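Local coordinates for protein geranylgeranyl pyrophosphate synthase (Corynebacterium glutamicum, PDB 3LK5) that probably joins isoprenoid diphosphate units into longer prenyl chains, as a magnesium-dependent prenyltransferase of the FPP/GGPP synthase family, at residues Arg282-Ala287 / Glu331-Arg336; Glu203-Ala208 / Ala289-Asp294; Leu260-Asp265 / Val319-Ile324. All coordinates share one frame; numbering follows the deposited sequence.

Contact 1. Residues Arg282-Ala287 / Glu331-Arg336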
# COMPACT_ATOMS: atom_id res chain seq x y z
N ARG A 282 17.38 -9.99 13.72
CA ARG A 282 17.73 -9.45 15.03
C ARG A 282 16.71 -9.81 16.12
O ARG A 282 15.89 -8.99 16.55
CB ARG A 282 17.96 -7.94 14.95
CG ARG A 282 19.16 -7.61 14.10
CD ARG A 282 20.44 -7.85 14.88
NE ARG A 282 21.60 -7.97 14.01
CZ ARG A 282 22.83 -8.25 14.44
NH1 ARG A 282 23.10 -8.41 15.74
NH2 ARG A 282 23.82 -8.36 13.55
N THR A 283 16.81 -11.06 16.58
CA THR A 283 15.84 -11.62 17.50
C THR A 283 16.17 -11.34 18.97
O THR A 283 17.32 -10.95 19.33
CB THR A 283 15.74 -13.14 17.26
OG1 THR A 283 17.03 -13.74 17.44
CG2 THR A 283 15.28 -13.43 15.82
N VAL A 284 15.19 -11.55 19.83
CA VAL A 284 15.44 -11.58 21.26
C VAL A 284 16.43 -12.71 21.61
O VAL A 284 17.32 -12.50 22.45
CB VAL A 284 14.12 -11.75 22.05
CG1 VAL A 284 14.40 -12.14 23.51
CG2 VAL A 284 13.28 -10.43 21.98
N LEU A 285 16.28 -13.87 20.98
CA LEU A 285 17.23 -14.99 21.14
C LEU A 285 18.68 -14.52 20.88
O LEU A 285 19.60 -14.74 21.71
CB LEU A 285 16.90 -16.14 20.18
CG LEU A 285 17.83 -17.37 20.12
CD1 LEU A 285 17.90 -18.10 21.46
CD2 LEU A 285 17.53 -18.34 18.99
N LEU A 286 18.90 -13.91 19.71
CA LEU A 286 20.24 -13.43 19.35
C LEU A 286 20.76 -12.36 20.31
O LEU A 286 21.94 -12.41 20.70
CB LEU A 286 20.30 -12.97 17.88
CG LEU A 286 21.66 -12.44 17.39
CD1 LEU A 286 22.81 -13.50 17.50
CD2 LEU A 286 21.55 -11.85 15.96
N ALA A 287 19.92 -11.41 20.71
CA ALA A 287 20.37 -10.35 21.62
C ALA A 287 20.80 -10.92 22.97
O ALA A 287 21.86 -10.55 23.51
CB ALA A 287 19.28 -9.29 21.79
N GLU A 331 16.98 -21.47 26.70
CA GLU A 331 16.16 -21.64 27.89
C GLU A 331 15.55 -20.36 28.42
O GLU A 331 14.42 -20.38 28.90
CB GLU A 331 16.88 -22.45 29.01
CG GLU A 331 18.37 -22.65 28.86
CD GLU A 331 18.77 -23.63 27.77
OE1 GLU A 331 18.27 -24.78 27.76
OE2 GLU A 331 19.62 -23.25 26.93
N GLU A 332 16.27 -19.24 28.36
CA GLU A 332 15.69 -17.98 28.78
C GLU A 332 14.49 -17.58 27.87
O GLU A 332 13.45 -17.12 28.34
CB GLU A 332 16.76 -16.87 28.76
CG GLU A 332 16.30 -15.56 29.36
CD GLU A 332 17.45 -14.53 29.59
OE1 GLU A 332 18.64 -14.82 29.30
OE2 GLU A 332 17.12 -13.41 30.06
N VAL A 333 14.63 -17.80 26.58
CA VAL A 333 13.48 -17.55 25.68
C VAL A 333 12.29 -18.49 25.96
O VAL A 333 11.13 -18.04 26.02
CB VAL A 333 13.93 -17.57 24.19
CG1 VAL A 333 12.68 -17.48 23.22
CG2 VAL A 333 14.97 -16.38 23.95
N GLU A 334 12.58 -19.77 26.18
CA GLU A 334 11.54 -20.75 26.51
C GLU A 334 10.79 -20.36 27.79
O GLU A 334 9.57 -20.48 27.85
CB GLU A 334 12.11 -22.19 26.58
CG GLU A 334 12.59 -22.77 25.22
CD GLU A 334 11.49 -23.49 24.43
OE1 GLU A 334 10.31 -23.43 24.87
OE2 GLU A 334 11.79 -24.15 23.38
N GLN A 335 11.52 -19.87 28.81
CA GLN A 335 10.87 -19.37 30.03
C GLN A 335 9.93 -18.20 29.75
O GLN A 335 8.83 -18.12 30.32
CB GLN A 335 11.91 -19.01 31.11
CG GLN A 335 12.57 -20.27 31.77
CD GLN A 335 13.98 -20.02 32.40
OE1 GLN A 335 14.72 -20.99 32.70
NE2 GLN A 335 14.36 -18.74 32.58
N ARG A 336 10.36 -17.27 28.91
CA ARG A 336 9.50 -16.13 28.54
C ARG A 336 8.23 -16.61 27.83
O ARG A 336 7.14 -16.12 28.11
CB ARG A 336 10.24 -15.20 27.59
CG ARG A 336 11.29 -14.34 28.24
CD ARG A 336 11.73 -13.31 27.24
NE ARG A 336 12.86 -12.51 27.68
CZ ARG A 336 13.09 -11.28 27.24
NH1 ARG A 336 12.26 -10.71 26.35
NH2 ARG A 336 14.15 -10.62 27.68
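The first turn of helix 284-296 packs against the second turn of helix 329-347, and the two backbones come closest at Leu285 and Val333, whose CA atoms lie 6.4 Å apart. Val333 supplies the middle of the interface through one methyl, CG2, which rests on the backbone of the other helix, 3.9 Å from Leu285 CA. That position follows from the rotation of the valine: CG1 lies opposite the backbone N (chi1 173°), which places CG2 on the N side. Around this methyl close the tips of two neighbours, Leu285 CD1 at 4.2 Å from Val333 CG2 and Val284 CG1 slightly farther off. The contact joins two of the later helices of the all-helical prenyl synthase fold, and here the valines and Leu285 are buried, with Leu255 and Leu259 of helix 236-263 extending the apolar layer. Arg336, one turn on from Val333, reaches over the same surface with an extended chain from CG to NE. Its guanidinium presents a face to Val284, whose CG1 sits off-centre toward the rim, 3.8 Å from Arg336 NH1. The same NH1 makes a salt bridge to Asp209 of helix 205-231, so the charged end is paired while its flat side lies on a methyl. At the start of helix 284-296, Thr283 is the N-cap: its OG1 accepts from Leu286 N at 2.9 Å, with an N-H...O angle of 162°, capping the turn that holds Val284 and Leu285.

Contact 2. Residues Glu203-Ala208 / Ala289-Asp294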
# COMPACT_ATOMS: atom_id res chain seq x y z
N GLU A 203 21.93 -4.62 18.84
CA GLU A 203 21.81 -5.78 19.72
C GLU A 203 20.90 -5.54 20.94
O GLU A 203 20.95 -6.30 21.92
CB GLU A 203 23.21 -6.25 20.21
CG GLU A 203 24.23 -6.50 19.09
CD GLU A 203 25.63 -6.80 19.62
OE1 GLU A 203 25.81 -6.88 20.86
OE2 GLU A 203 26.55 -6.98 18.80
N SER A 204 20.07 -4.49 20.89
CA SER A 204 19.18 -4.19 22.03
C SER A 204 18.07 -5.24 22.15
O SER A 204 17.34 -5.49 21.16
CB SER A 204 18.51 -2.83 21.83
OG SER A 204 17.55 -2.60 22.86
N VAL A 205 17.92 -5.80 23.35
CA VAL A 205 16.82 -6.74 23.68
C VAL A 205 15.50 -5.96 23.66
O VAL A 205 14.49 -6.42 23.09
CB VAL A 205 17.02 -7.38 25.07
CG1 VAL A 205 15.86 -8.32 25.40
CG2 VAL A 205 18.33 -8.18 25.12
N GLU A 206 15.55 -4.75 24.23
CA GLU A 206 14.41 -3.83 24.32
C GLU A 206 13.85 -3.49 22.96
O GLU A 206 12.62 -3.40 22.78
CB GLU A 206 14.85 -2.52 24.96
CG GLU A 206 14.03 -2.12 26.16
CD GLU A 206 14.31 -3.03 27.34
OE1 GLU A 206 15.51 -3.26 27.66
OE2 GLU A 206 13.33 -3.52 27.95
N LEU A 207 14.73 -3.25 22.00
CA LEU A 207 14.26 -2.86 20.69
C LEU A 207 13.68 -4.05 19.95
O LEU A 207 12.69 -3.91 19.23
CB LEU A 207 15.33 -2.16 19.89
CG LEU A 207 15.61 -0.73 20.41
CD1 LEU A 207 16.87 -0.21 19.75
CD2 LEU A 207 14.43 0.23 20.18
N ALA A 208 14.30 -5.22 20.11
CA ALA A 208 13.75 -6.46 19.54
C ALA A 208 12.36 -6.73 20.14
O ALA A 208 11.44 -7.14 19.38
CB ALA A 208 14.69 -7.66 19.80
N ALA A 289 21.70 -14.07 23.45
CA ALA A 289 22.89 -14.92 23.24
C ALA A 289 24.18 -14.09 23.28
O ALA A 289 25.20 -14.55 23.81
CB ALA A 289 22.80 -15.70 21.94
N LEU A 290 24.13 -12.87 22.73
CA LEU A 290 25.31 -12.01 22.69
C LEU A 290 25.58 -11.41 24.05
O LEU A 290 26.72 -11.41 24.51
CB LEU A 290 25.20 -10.94 21.60
CG LEU A 290 25.29 -11.48 20.17
CD1 LEU A 290 24.82 -10.41 19.14
CD2 LEU A 290 26.70 -11.98 19.87
N GLN A 291 24.52 -10.96 24.72
CA GLN A 291 24.62 -10.49 26.11
C GLN A 291 25.37 -11.52 26.99
O GLN A 291 26.32 -11.20 27.73
CB GLN A 291 23.20 -10.33 26.64
CG GLN A 291 22.98 -9.44 27.82
CD GLN A 291 21.55 -8.89 27.83
OE1 GLN A 291 21.21 -7.98 27.06
NE2 GLN A 291 20.72 -9.43 28.73
N ARG A 292 24.94 -12.77 26.89
CA ARG A 292 25.54 -13.83 27.68
C ARG A 292 26.93 -14.24 27.22
O ARG A 292 27.82 -14.43 28.05
CB ARG A 292 24.61 -15.05 27.64
CG ARG A 292 23.29 -14.84 28.28
CD ARG A 292 22.40 -16.02 27.94
NE ARG A 292 21.32 -16.07 28.90
CZ ARG A 292 21.39 -16.75 30.03
NH1 ARG A 292 22.45 -17.48 30.32
NH2 ARG A 292 20.37 -16.72 30.86
N ALA A 293 27.13 -14.37 25.91
CA ALA A 293 28.41 -14.86 25.38
C ALA A 293 29.55 -13.89 25.69
O ALA A 293 30.70 -14.33 25.93
CB ALA A 293 28.34 -15.07 23.89
N ASP A 294 29.22 -12.59 25.66
CA ASP A 294 30.18 -11.55 26.06
C ASP A 294 30.73 -11.80 27.46
O ASP A 294 31.88 -11.47 27.72
CB ASP A 294 29.56 -10.15 25.97
CG ASP A 294 29.61 -9.57 24.58
OD1 ASP A 294 30.35 -10.11 23.71
OD2 ASP A 294 28.91 -8.56 24.32
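Glu203 lays its carboxylate end against Leu290, with its CD 3.7 Å from the CD1 methyl of the leucine. The two side chains cross at about a right angle, and the one methyl touches a run of glutamate atoms: CG at 4.0 Å from Leu290 CD1, and both carboxylate oxygens at similar range. An outstretched chain (chi2 174°) carries the acid this far from the loop. Its charge is met by Arg305 of helix 298-307, which pairs with Glu203 OE2 and also with Asp294 OD1. One arginine thus pairs with both acids, whose nearest oxygens, Glu203 OE1 and Asp294 OD2, are 4.9 Å apart, and probably offsets their mutual repulsion. The contact joins the loop and first turn of helix 205-231 to the middle of helix 284-296, two members of the helical bundle of this prenyl synthase family, at a partly buried margin away from the annotated magnesium sites. Ser204 is the N-cap of helix 205-231, its OG accepting from Leu207 N at 3.0 Å. The next residue, Val205, faces the other helix and puts CG2 3.5 Å from Gln291 OE1, a methyl against an amide oxygen. Gln291 reaches it because CG stands opposite its backbone N (chi1 -159°) and the chain runs out extended, crossing the valine nearly at a right angle. Val205 also packs on Ala287 and Leu288, an earlier turn of helix 284-296.

Contact 3. Residues Leu260-Asp265 / Val319-Ile324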
# COMPACT_ATOMS: atom_id res chain seq x y z
N LEU A 260 12.20 -21.72 16.38
CA LEU A 260 12.09 -22.60 15.21
C LEU A 260 13.00 -22.18 14.06
O LEU A 260 13.52 -23.04 13.35
CB LEU A 260 10.63 -22.70 14.68
CG LEU A 260 9.64 -23.47 15.57
CD1 LEU A 260 8.20 -23.21 15.06
CD2 LEU A 260 9.96 -25.00 15.69
N GLY A 261 13.21 -20.87 13.87
CA GLY A 261 14.05 -20.37 12.77
C GLY A 261 15.54 -20.70 12.96
O GLY A 261 16.34 -20.60 12.02
N VAL A 262 15.89 -21.13 14.16
CA VAL A 262 17.27 -21.56 14.44
C VAL A 262 17.31 -23.08 14.68
O VAL A 262 18.14 -23.81 14.09
CB VAL A 262 17.81 -20.75 15.64
CG1 VAL A 262 19.15 -21.31 16.14
CG2 VAL A 262 17.99 -19.30 15.21
N PHE A 263 16.41 -23.58 15.53
CA PHE A 263 16.51 -24.95 16.00
C PHE A 263 15.50 -25.90 15.37
O PHE A 263 15.50 -27.08 15.66
CB PHE A 263 16.37 -25.02 17.52
CG PHE A 263 17.41 -24.26 18.26
CD1 PHE A 263 18.73 -24.73 18.30
CD2 PHE A 263 17.09 -23.07 18.92
CE1 PHE A 263 19.70 -24.03 19.00
CE2 PHE A 263 18.05 -22.36 19.63
CZ PHE A 263 19.40 -22.86 19.65
N GLY A 264 14.62 -25.38 14.51
CA GLY A 264 13.59 -26.27 13.97
C GLY A 264 13.98 -26.95 12.68
O GLY A 264 14.72 -26.39 11.86
N ASP A 265 13.42 -28.14 12.50
CA ASP A 265 13.56 -28.93 11.26
C ASP A 265 12.82 -28.27 10.09
O ASP A 265 11.74 -27.71 10.29
CB ASP A 265 12.99 -30.32 11.49
CG ASP A 265 13.45 -31.32 10.46
OD1 ASP A 265 14.47 -31.99 10.72
OD2 ASP A 265 12.80 -31.42 9.39
N VAL A 319 27.51 -24.28 13.49
CA VAL A 319 28.54 -23.88 14.46
C VAL A 319 28.09 -22.62 15.22
O VAL A 319 28.22 -22.56 16.44
CB VAL A 319 29.95 -23.73 13.77
CG1 VAL A 319 30.90 -22.89 14.61
CG2 VAL A 319 30.53 -25.10 13.46
N ILE A 320 27.53 -21.64 14.51
CA ILE A 320 27.01 -20.44 15.16
C ILE A 320 25.84 -20.84 16.09
O ILE A 320 25.69 -20.34 17.21
CB ILE A 320 26.44 -19.42 14.14
CG1 ILE A 320 27.52 -18.91 13.14
CG2 ILE A 320 25.69 -18.26 14.84
CD1 ILE A 320 28.79 -18.39 13.74
N THR A 321 24.99 -21.73 15.57
CA THR A 321 23.82 -22.18 16.31
C THR A 321 24.21 -22.85 17.63
O THR A 321 23.60 -22.56 18.68
CB THR A 321 22.98 -23.11 15.45
OG1 THR A 321 22.47 -22.37 14.34
CG2 THR A 321 21.82 -23.63 16.26
N GLU A 322 25.22 -23.72 17.58
CA GLU A 322 25.71 -24.38 18.81
C GLU A 322 26.33 -23.36 19.79
O GLU A 322 26.17 -23.50 21.00
CB GLU A 322 26.66 -25.56 18.52
CG GLU A 322 25.99 -26.80 17.86
CD GLU A 322 24.67 -27.24 18.57
OE1 GLU A 322 24.55 -27.12 19.80
OE2 GLU A 322 23.74 -27.72 17.88
N HIS A 323 27.01 -22.33 19.27
CA HIS A 323 27.53 -21.26 20.14
C HIS A 323 26.35 -20.57 20.84
O HIS A 323 26.41 -20.33 22.05
CB HIS A 323 28.38 -20.22 19.39
CG HIS A 323 29.76 -20.68 19.02
ND1 HIS A 323 30.66 -21.20 19.93
CD2 HIS A 323 30.43 -20.62 17.84
CE1 HIS A 323 31.80 -21.50 19.32
NE2 HIS A 323 31.70 -21.13 18.05
N ILE A 324 25.28 -20.27 20.09
CA ILE A 324 24.08 -19.69 20.68
C ILE A 324 23.48 -20.58 21.77
O ILE A 324 23.22 -20.11 22.88
CB ILE A 324 23.02 -19.34 19.58
CG1 ILE A 324 23.52 -18.17 18.74
CG2 ILE A 324 21.63 -19.00 20.20
CD1 ILE A 324 22.71 -17.93 17.44
O HOH W 1 20.41 -23.32 12.84
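The C-terminal end of helix 236-263, one of the long helices of the prenyl synthase bundle, meets the short helix 314-326 here, with Val262 and Thr321 nearest in backbone at 6.8 Å between CA atoms. Thr321 CG2 is the shared point of contact: it lies 3.5 Å from Val262 CG1 and an equal 3.5 Å from Phe263 CE1, approaching the ring obliquely. Val262 CG1 in turn sits over the centre of the Phe263 ring, 3.7 Å above its plane, so that a methyl of one residue covers a face of its neighbour's ring. Ile324 CG2 lies more loosely near the ring, 4.5 Å from Phe263 CZ.

Beside this packing runs a polar link. With its methyl opposite the backbone N (chi1 -65° to OG1), Thr321 holds OG1 near its own backbone, where it bonds to Ile317 O. A water donates to Thr321 OG1 at 2.7 Å and to Val262 O at 2.6 Å, bridging the helices and serving a carbonyl at the helix end. Ile277 and Leu285 add to the apolar surroundings. The result is a water-bridged packing of one helix's C-terminal end on another helix, within the all-helical fold of the prenyl synthase family.

The three contacts lie on one side of the chain's centre: the centres of contacts 1 and 2 are about 9 Å apart, those of 1 and 3 about 12 Å, and those of 2 and 3 about 16 Å. Helix 284-296 is used by contacts 1 and 2, and its Leu285 and Ala289 also touch residues of contact 3. Along the chain the segments alternate, so each pairing crosses the others. Glu332 and Arg292 form a salt bridge between contacts 1 and 2. Contacts 2 and 3 tie helices 205-231 and 236-263 to the later helices 284-296 and 314-326, while contact 1 joins 284-296 to 329-347. The side chain of Val284 is about 10 Å from that of Asp194, a magnesium ligand whose metal is absent from this chain.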